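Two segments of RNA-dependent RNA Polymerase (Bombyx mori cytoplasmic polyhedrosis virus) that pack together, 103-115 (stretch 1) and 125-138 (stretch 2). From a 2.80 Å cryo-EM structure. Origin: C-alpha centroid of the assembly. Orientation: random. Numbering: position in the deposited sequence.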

ATOM      1  N   TYR A 103      19.091  15.541  -0.097  1.00 43.16           N
ATOM      2  CA  TYR A 103      19.461  14.891  -1.339  1.00 43.16           C
ATOM      3  C   TYR A 103      20.930  15.174  -1.621  1.00 43.16           C
ATOM      4  O   TYR A 103      21.638  15.758  -0.797  1.00 43.16           O
ATOM      5  CB  TYR A 103      18.527  15.340  -2.471  1.00 43.16           C
ATOM      6  CG  TYR A 103      17.111  14.815  -2.319  1.00 43.16           C
ATOM      7  CD1 TYR A 103      16.754  13.575  -2.817  1.00 43.16           C
ATOM      8  CD2 TYR A 103      16.146  15.545  -1.643  1.00 43.16           C
ATOM      9  CE1 TYR A 103      15.482  13.084  -2.671  1.00 43.16           C
ATOM     10  CE2 TYR A 103      14.866  15.058  -1.481  1.00 43.16           C
ATOM     11  CZ  TYR A 103      14.542  13.826  -1.998  1.00 43.16           C
ATOM     12  OH  TYR A 103      13.273  13.327  -1.854  1.00 43.16           O
ATOM     13  N   LEU A 104      21.392  14.750  -2.793  1.00 43.27           N
ATOM     14  CA  LEU A 104      22.809  14.800  -3.137  1.00 43.27           C
ATOM     15  C   LEU A 104      23.215  16.229  -3.474  1.00 43.27           C
ATOM     16  O   LEU A 104      22.763  16.792  -4.475  1.00 43.27           O
ATOM     17  CB  LEU A 104      23.083  13.844  -4.297  1.00 43.27           C
ATOM     18  CG  LEU A 104      24.481  13.412  -4.755  1.00 43.27           C
ATOM     19  CD1 LEU A 104      25.020  14.328  -5.803  1.00 43.27           C
ATOM     20  CD2 LEU A 104      25.440  13.390  -3.583  1.00 43.27           C
ATOM     21  N   VAL A 105      24.058  16.813  -2.630  1.00 43.03           N
ATOM     22  CA  VAL A 105      24.642  18.126  -2.880  1.00 43.03           C
ATOM     23  C   VAL A 105      25.691  17.985  -3.979  1.00 43.03           C
ATOM     24  O   VAL A 105      26.291  16.921  -4.149  1.00 43.03           O
ATOM     25  CB  VAL A 105      25.231  18.678  -1.562  1.00 43.03           C
ATOM     26  CG1 VAL A 105      25.768  20.093  -1.692  1.00 43.03           C
ATOM     27  CG2 VAL A 105      24.191  18.639  -0.483  1.00 43.03           C
ATOM     28  N   THR A 106      25.879  19.036  -4.773  1.00 43.90           N
ATOM     29  CA  THR A 106      26.865  19.021  -5.848  1.00 43.90           C
ATOM     30  C   THR A 106      28.255  19.319  -5.293  1.00 43.90           C
ATOM     31  O   THR A 106      28.461  20.346  -4.639  1.00 43.90           O
ATOM     32  CB  THR A 106      26.480  20.035  -6.919  1.00 43.90           C
ATOM     33  OG1 THR A 106      25.173  19.727  -7.409  1.00 43.90           O
ATOM     34  CG2 THR A 106      27.451  19.982  -8.071  1.00 43.90           C
ATOM     35  N   PHE A 107      29.202  18.418  -5.553  1.00 44.34           N
ATOM     36  CA  PHE A 107      30.600  18.604  -5.182  1.00 44.34           C
ATOM     37  C   PHE A 107      31.465  17.799  -6.147  1.00 44.34           C
ATOM     38  O   PHE A 107      30.957  17.101  -7.026  1.00 44.34           O
ATOM     39  CB  PHE A 107      30.848  18.228  -3.711  1.00 44.34           C
ATOM     40  CG  PHE A 107      30.400  16.839  -3.341  1.00 44.34           C
ATOM     41  CD1 PHE A 107      31.251  15.760  -3.459  1.00 44.34           C
ATOM     42  CD2 PHE A 107      29.130  16.622  -2.848  1.00 44.34           C
ATOM     43  CE1 PHE A 107      30.836  14.496  -3.117  1.00 44.34           C
ATOM     44  CE2 PHE A 107      28.708  15.357  -2.509  1.00 44.34           C
ATOM     45  CZ  PHE A 107      29.564  14.295  -2.646  1.00 44.34           C
ATOM     46  N   ARG A 108      32.779  17.912  -5.989  1.00 45.67           N
ATOM     47  CA  ARG A 108      33.712  17.187  -6.841  1.00 45.67           C
ATOM     48  C   ARG A 108      33.781  15.727  -6.415  1.00 45.67           C
ATOM     49  O   ARG A 108      33.860  15.420  -5.226  1.00 45.67           O
ATOM     50  CB  ARG A 108      35.095  17.835  -6.784  1.00 45.67           C
ATOM     51  CG  ARG A 108      36.123  17.204  -7.705  1.00 45.67           C
ATOM     52  CD  ARG A 108      37.440  17.946  -7.669  1.00 45.67           C
ATOM     53  NE  ARG A 108      38.056  17.910  -6.349  1.00 45.67           N
ATOM     54  CZ  ARG A 108      38.842  16.933  -5.913  1.00 45.67           C
ATOM     55  NH1 ARG A 108      39.130  15.903  -6.692  1.00 45.67           N
ATOM     56  NH2 ARG A 108      39.347  16.995  -4.693  1.00 45.67           N
ATOM     57  N   ALA A 109      33.752  14.825  -7.401  1.00 46.33           N
ATOM     58  CA  ALA A 109      33.516  13.406  -7.138  1.00 46.33           C
ATOM     59  C   ALA A 109      34.669  12.740  -6.393  1.00 46.33           C
ATOM     60  O   ALA A 109      34.462  11.721  -5.726  1.00 46.33           O
ATOM     61  CB  ALA A 109      33.251  12.674  -8.451  1.00 46.33           C
ATOM     62  N   GLY A 110      35.875  13.281  -6.493  1.00 47.01           N
ATOM     63  CA  GLY A 110      36.992  12.761  -5.738  1.00 47.01           C
ATOM     64  C   GLY A 110      37.209  13.414  -4.396  1.00 47.01           C
ATOM     65  O   GLY A 110      38.129  13.032  -3.671  1.00 47.01           O
ATOM     66  N   SER A 111      36.380  14.390  -4.035  1.00 47.08           N
ATOM     67  CA  SER A 111      36.563  15.132  -2.798  1.00 47.08           C
ATOM     68  C   SER A 111      36.030  14.394  -1.581  1.00 47.08           C
ATOM     69  O   SER A 111      36.314  14.804  -0.452  1.00 47.08           O
ATOM     70  CB  SER A 111      35.874  16.488  -2.901  1.00 47.08           C
ATOM     71  OG  SER A 111      36.028  17.218  -1.702  1.00 47.08           O
ATOM     72  N   LEU A 112      35.263  13.328  -1.782  1.00 48.66           N
ATOM     73  CA  LEU A 112      34.667  12.579  -0.683  1.00 48.66           C
ATOM     74  C   LEU A 112      35.623  11.461  -0.287  1.00 48.66           C
ATOM     75  O   LEU A 112      35.865  10.535  -1.066  1.00 48.66           O
ATOM     76  CB  LEU A 112      33.303  12.034  -1.093  1.00 48.66           C
ATOM     77  CG  LEU A 112      32.498  11.315  -0.014  1.00 48.66           C
ATOM     78  CD1 LEU A 112      32.201  12.252   1.130  1.00 48.66           C
ATOM     79  CD2 LEU A 112      31.217  10.778  -0.603  1.00 48.66           C
ATOM     80  N   THR A 113      36.171  11.553   0.922  1.00 52.48           N
ATOM     81  CA  THR A 113      37.236  10.672   1.381  1.00 52.48           C
ATOM     82  C   THR A 113      36.829   9.995   2.679  1.00 52.48           C
ATOM     83  O   THR A 113      36.635  10.665   3.698  1.00 52.48           O
ATOM     84  CB  THR A 113      38.537  11.450   1.603  1.00 52.48           C
ATOM     85  OG1 THR A 113      38.321  12.463   2.593  1.00 52.48           O
ATOM     86  CG2 THR A 113      39.025  12.096   0.311  1.00 52.48           C
ATOM     87  N   ASN A 114      36.723   8.668   2.647  1.00 53.12           N
ATOM     88  CA  ASN A 114      36.453   7.876   3.846  1.00 53.12           C
ATOM     89  C   ASN A 114      37.796   7.546   4.482  1.00 53.12           C
ATOM     90  O   ASN A 114      38.359   6.471   4.276  1.00 53.12           O
ATOM     91  CB  ASN A 114      35.670   6.615   3.502  1.00 53.12           C
ATOM     92  CG  ASN A 114      34.893   6.057   4.686  1.00 53.12           C
ATOM     93  OD1 ASN A 114      34.079   5.151   4.523  1.00 53.12           O
ATOM     94  ND2 ASN A 114      35.110   6.618   5.869  1.00 53.12           N
ATOM     95  N   THR A 115      38.315   8.483   5.267  1.00 55.00           N
ATOM     96  CA  THR A 115      39.593   8.312   5.941  1.00 55.00           C
ATOM     97  C   THR A 115      39.443   7.829   7.373  1.00 55.00           C
ATOM     98  O   THR A 115      40.404   7.911   8.143  1.00 55.00           O
ATOM     99  CB  THR A 115      40.375   9.626   5.937  1.00 55.00           C
ATOM    100  OG1 THR A 115      39.646  10.617   6.669  1.00 55.00           O
ATOM    101  CG2 THR A 115      40.589  10.113   4.513  1.00 55.00           C
TER
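Stretch 2, residues 125-138: LHAALDKLMHVKQR

How does the backbone of stretch 2 run relative to that of stretch 1? The helix, which begins earlier in the chain, covers Leu125 to His134 here, held by a regular ladder of backbone hydrogen bonds such as Asp130 N to His126 O at 2.9 Å and Met133 N to Leu129 O at 3.0 Å; stretch 2 then leaves the helix and closes with a type I turn from Val135 to Arg138. Stretch 1 has no regular helix or strand. It is an irregular strip bent by a type I turn from Arg108 to Ser111, which is closed by Ser111 N to Arg108 O at 3.0 Å. The pairing runs in reverse order, though the two stretches are not laid side by side antiparallel: the CA atoms of Leu104 and Met133 lie 7.1 Å apart, those of Leu112 and Asp130 7.7 Å, and those of Asn114 and His126 5.6 Å. As stretch 1 advances, its neighbors therefore step back toward the beginning of stretch 2, and the approach is tightest at that last pair.

What does the later part of stretch 2 rest on? Leu104 points its CA-to-CB bond toward stretch 2 and meets several residues there. Its CB lies 3.6 Å from Leu132 CD2, and its CD1 reaches 3.5 Å from Gln137 NE2, beyond the helix. That amide nitrogen is hydrogen-bonded elsewhere in the structure, so it has a partner despite lying against the leucine methyl. Tyr103 and Val105, on the two sides of Leu104 in sequence, make no contact with stretch 2.

Why does Met133 lose more surface to the other stretch than any other residue? The t angles of chi1 and chi2 carry SD out along stretch 1, and chi3 near p then sets the position of CE. The SD atom of Met133 sits 3.5 Å from Phe107 CE1 and 4.4 Å from the centroid of the Phe107 ring, an oblique sulfur-aromatic contact. Its CE lies 3.6 Å from Ala109 O, at the turn, and 3.8 Å from Leu112 CD2. One flexible side chain thus links residues before, within and after the bend.

What fills the space between the bend and the first half of stretch 2? Leu112 does, with its CA-to-CB bond directed toward stretch 2. Its CD2 packs 4.1 Å from Leu129 CB, while its CD1 comes 3.6 Å from His126 ND1, at the edge of the imidazole and near its plane. Over one face of that same ring lies the backbone oxygen of Thr113, with Thr113 O 4.1 Å from His126 ND1.

How does the contact end? The CA-to-CB bond of Asn114 points sideways, but the end of the side chain comes nearer: ND2 of Asn114 is 3.5 Å from His126 CB, and OD1 of Asn114 is 3.6 Å from Ala127 N. No hydrogen bond crosses between the stretches; the contact, burying 554 Å² summed over both sides, consists of van der Waals packing, with Leu104, Leu112 and Met133 contributing much of the apolar part.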

ATOM      1  N   LEU A 125      28.869   6.725   8.131  1.00 45.31           N
ATOM      2  CA  LEU A 125      28.303   7.883   7.449  1.00 45.31           C
ATOM      3  C   LEU A 125      28.939   8.099   6.081  1.00 45.31           C
ATOM      4  O   LEU A 125      28.233   8.324   5.093  1.00 45.31           O
ATOM      5  CB  LEU A 125      28.466   9.114   8.338  1.00 45.31           C
ATOM      6  CG  LEU A 125      27.829  10.457   7.997  1.00 45.31           C
ATOM      7  CD1 LEU A 125      27.430  11.105   9.277  1.00 45.31           C
ATOM      8  CD2 LEU A 125      28.816  11.358   7.308  1.00 45.31           C
ATOM      9  N   HIS A 126      30.266   8.008   5.992  1.00 47.73           N
ATOM     10  CA  HIS A 126      30.911   8.206   4.700  1.00 47.73           C
ATOM     11  C   HIS A 126      30.753   7.009   3.771  1.00 47.73           C
ATOM     12  O   HIS A 126      30.728   7.193   2.550  1.00 47.73           O
ATOM     13  CB  HIS A 126      32.377   8.568   4.906  1.00 47.73           C
ATOM     14  CG  HIS A 126      32.579   9.972   5.381  1.00 47.73           C
ATOM     15  ND1 HIS A 126      32.628  11.046   4.521  1.00 47.73           N
ATOM     16  CD2 HIS A 126      32.677  10.486   6.629  1.00 47.73           C
ATOM     17  CE1 HIS A 126      32.794  12.157   5.216  1.00 47.73           C
ATOM     18  NE2 HIS A 126      32.824  11.844   6.499  1.00 47.73           N
ATOM     19  N   ALA A 127      30.594   5.796   4.309  1.00 46.33           N
ATOM     20  CA  ALA A 127      30.236   4.667   3.452  1.00 46.33           C
ATOM     21  C   ALA A 127      28.834   4.830   2.882  1.00 46.33           C
ATOM     22  O   ALA A 127      28.588   4.507   1.711  1.00 46.33           O
ATOM     23  CB  ALA A 127      30.343   3.359   4.231  1.00 46.33           C
ATOM     24  N   ALA A 128      27.913   5.376   3.676  1.00 45.54           N
ATOM     25  CA  ALA A 128      26.569   5.624   3.174  1.00 45.54           C
ATOM     26  C   ALA A 128      26.536   6.771   2.174  1.00 45.54           C
ATOM     27  O   ALA A 128      25.747   6.734   1.228  1.00 45.54           O
ATOM     28  CB  ALA A 128      25.622   5.907   4.330  1.00 45.54           C
ATOM     29  N   LEU A 129      27.381   7.787   2.347  1.00 45.52           N
ATOM     30  CA  LEU A 129      27.422   8.857   1.354  1.00 45.52           C
ATOM     31  C   LEU A 129      28.089   8.400   0.062  1.00 45.52           C
ATOM     32  O   LEU A 129      27.720   8.869  -1.023  1.00 45.52           O
ATOM     33  CB  LEU A 129      28.122  10.081   1.932  1.00 45.52           C
ATOM     34  CG  LEU A 129      27.292  10.730   3.039  1.00 45.52           C
ATOM     35  CD1 LEU A 129      28.057  11.829   3.708  1.00 45.52           C
ATOM     36  CD2 LEU A 129      25.984  11.257   2.498  1.00 45.52           C
ATOM     37  N   ASP A 130      29.053   7.478   0.158  1.00 47.75           N
ATOM     38  CA  ASP A 130      29.573   6.806  -1.030  1.00 47.75           C
ATOM     39  C   ASP A 130      28.473   6.031  -1.743  1.00 47.75           C
ATOM     40  O   ASP A 130      28.370   6.078  -2.975  1.00 47.75           O
ATOM     41  CB  ASP A 130      30.714   5.867  -0.632  1.00 47.75           C
ATOM     42  CG  ASP A 130      31.508   5.339  -1.828  1.00 47.75           C
ATOM     43  OD1 ASP A 130      31.253   5.745  -2.972  1.00 47.75           O
ATOM     44  OD2 ASP A 130      32.395   4.488  -1.622  1.00 47.75           O
ATOM     45  N   LYS A 131      27.646   5.311  -0.979  1.00 47.02           N
ATOM     46  CA  LYS A 131      26.509   4.598  -1.557  1.00 47.02           C
ATOM     47  C   LYS A 131      25.503   5.556  -2.185  1.00 47.02           C
ATOM     48  O   LYS A 131      24.887   5.232  -3.206  1.00 47.02           O
ATOM     49  CB  LYS A 131      25.844   3.747  -0.476  1.00 47.02           C
ATOM     50  CG  LYS A 131      24.726   2.858  -0.973  1.00 47.02           C
ATOM     51  CD  LYS A 131      24.146   2.004   0.139  1.00 47.02           C
ATOM     52  CE  LYS A 131      23.011   1.138  -0.389  1.00 47.02           C
ATOM     53  NZ  LYS A 131      22.424   0.254   0.655  1.00 47.02           N
ATOM     54  N   LEU A 132      25.351   6.744  -1.605  1.00 44.97           N
ATOM     55  CA  LEU A 132      24.454   7.752  -2.152  1.00 44.97           C
ATOM     56  C   LEU A 132      24.959   8.247  -3.501  1.00 44.97           C
ATOM     57  O   LEU A 132      24.191   8.360  -4.461  1.00 44.97           O
ATOM     58  CB  LEU A 132      24.339   8.917  -1.166  1.00 44.97           C
ATOM     59  CG  LEU A 132      23.132   9.860  -1.138  1.00 44.97           C
ATOM     60  CD1 LEU A 132      23.092  10.581   0.183  1.00 44.97           C
ATOM     61  CD2 LEU A 132      23.131  10.860  -2.221  1.00 44.97           C
ATOM     62  N   MET A 133      26.251   8.557  -3.585  1.00 47.03           N
ATOM     63  CA  MET A 133      26.793   9.140  -4.807  1.00 47.03           C
ATOM     64  C   MET A 133      27.019   8.097  -5.901  1.00 47.03           C
ATOM     65  O   MET A 133      26.942   8.423  -7.089  1.00 47.03           O
ATOM     66  CB  MET A 133      28.077   9.907  -4.465  1.00 47.03           C
ATOM     67  CG  MET A 133      28.782  10.578  -5.635  1.00 47.03           C
ATOM     68  SD  MET A 133      30.062  11.737  -5.150  1.00 47.03           S
ATOM     69  CE  MET A 133      31.276  10.676  -4.402  1.00 47.03           C
ATOM     70  N   HIS A 134      27.217   6.833  -5.539  1.00 48.16           N
ATOM     71  CA  HIS A 134      27.608   5.822  -6.510  1.00 48.16           C
ATOM     72  C   HIS A 134      26.538   4.796  -6.852  1.00 48.16           C
ATOM     73  O   HIS A 134      26.589   4.231  -7.943  1.00 48.16           O
ATOM     74  CB  HIS A 134      28.856   5.086  -6.013  1.00 48.16           C
ATOM     75  CG  HIS A 134      30.106   5.897  -6.107  1.00 48.16           C
ATOM     76  ND1 HIS A 134      30.442   6.866  -5.186  1.00 48.16           N
ATOM     77  CD2 HIS A 134      31.121   5.860  -6.999  1.00 48.16           C
ATOM     78  CE1 HIS A 134      31.597   7.407  -5.525  1.00 48.16           C
ATOM     79  NE2 HIS A 134      32.033   6.810  -6.618  1.00 48.16           N
ATOM     80  N   VAL A 135      25.583   4.523  -5.965  1.00 47.03           N
ATOM     81  CA  VAL A 135      24.613   3.454  -6.173  1.00 47.03           C
ATOM     82  C   VAL A 135      23.221   4.000  -6.469  1.00 47.03           C
ATOM     83  O   VAL A 135      22.558   3.537  -7.399  1.00 47.03           O
ATOM     84  CB  VAL A 135      24.587   2.492  -4.964  1.00 47.03           C
ATOM     85  CG1 VAL A 135      23.541   1.411  -5.139  1.00 47.03           C
ATOM     86  CG2 VAL A 135      25.949   1.870  -4.753  1.00 47.03           C
ATOM     87  N   LYS A 136      22.774   5.007  -5.717  1.00 45.96           N
ATOM     88  CA  LYS A 136      21.427   5.547  -5.870  1.00 45.96           C
ATOM     89  C   LYS A 136      21.214   6.302  -7.173  1.00 45.96           C
ATOM     90  O   LYS A 136      20.060   6.573  -7.519  1.00 45.96           O
ATOM     91  CB  LYS A 136      21.089   6.479  -4.704  1.00 45.96           C
ATOM     92  CG  LYS A 136      20.998   5.810  -3.354  1.00 45.96           C
ATOM     93  CD  LYS A 136      19.791   4.906  -3.272  1.00 45.96           C
ATOM     94  CE  LYS A 136      19.591   4.397  -1.865  1.00 45.96           C
ATOM     95  NZ  LYS A 136      20.674   3.462  -1.480  1.00 45.96           N
ATOM     96  N   GLN A 137      22.271   6.649  -7.902  1.00 46.72           N
ATOM     97  CA  GLN A 137      22.090   7.429  -9.115  1.00 46.72           C
ATOM     98  C   GLN A 137      21.904   6.595 -10.372  1.00 46.72           C
ATOM     99  O   GLN A 137      21.369   7.118 -11.352  1.00 46.72           O
ATOM    100  CB  GLN A 137      23.260   8.391  -9.328  1.00 46.72           C
ATOM    101  CG  GLN A 137      23.251   9.579  -8.397  1.00 46.72           C
ATOM    102  CD  GLN A 137      24.346  10.569  -8.723  1.00 46.72           C
ATOM    103  OE1 GLN A 137      25.166  10.329  -9.604  1.00 46.72           O
ATOM    104  NE2 GLN A 137      24.361  11.692  -8.019  1.00 46.72           N
ATOM    105  N   ARG A 138      22.319   5.333 -10.398  1.00 51.72           N
ATOM    106  CA  ARG A 138      22.119   4.553 -11.615  1.00 51.72           C
ATOM    107  C   ARG A 138      20.672   4.066 -11.666  1.00 51.72           C
ATOM    108  O   ARG A 138      20.252   3.198 -10.895  1.00 51.72           O
ATOM    109  CB  ARG A 138      23.152   3.431 -11.749  1.00 51.72           C
ATOM    110  CG  ARG A 138      23.297   2.416 -10.641  1.00 51.72           C
ATOM    111  CD  ARG A 138      24.440   1.482 -10.966  1.00 51.72           C
ATOM    112  NE  ARG A 138      24.184   0.631 -12.122  1.00 51.72           N
ATOM    113  CZ  ARG A 138      23.619  -0.568 -12.047  1.00 51.72           C
ATOM    114  NH1 ARG A 138      23.272  -1.054 -10.869  1.00 51.72           N
ATOM    115  NH2 ARG A 138      23.425  -1.287 -13.142  1.00 51.72           N
TER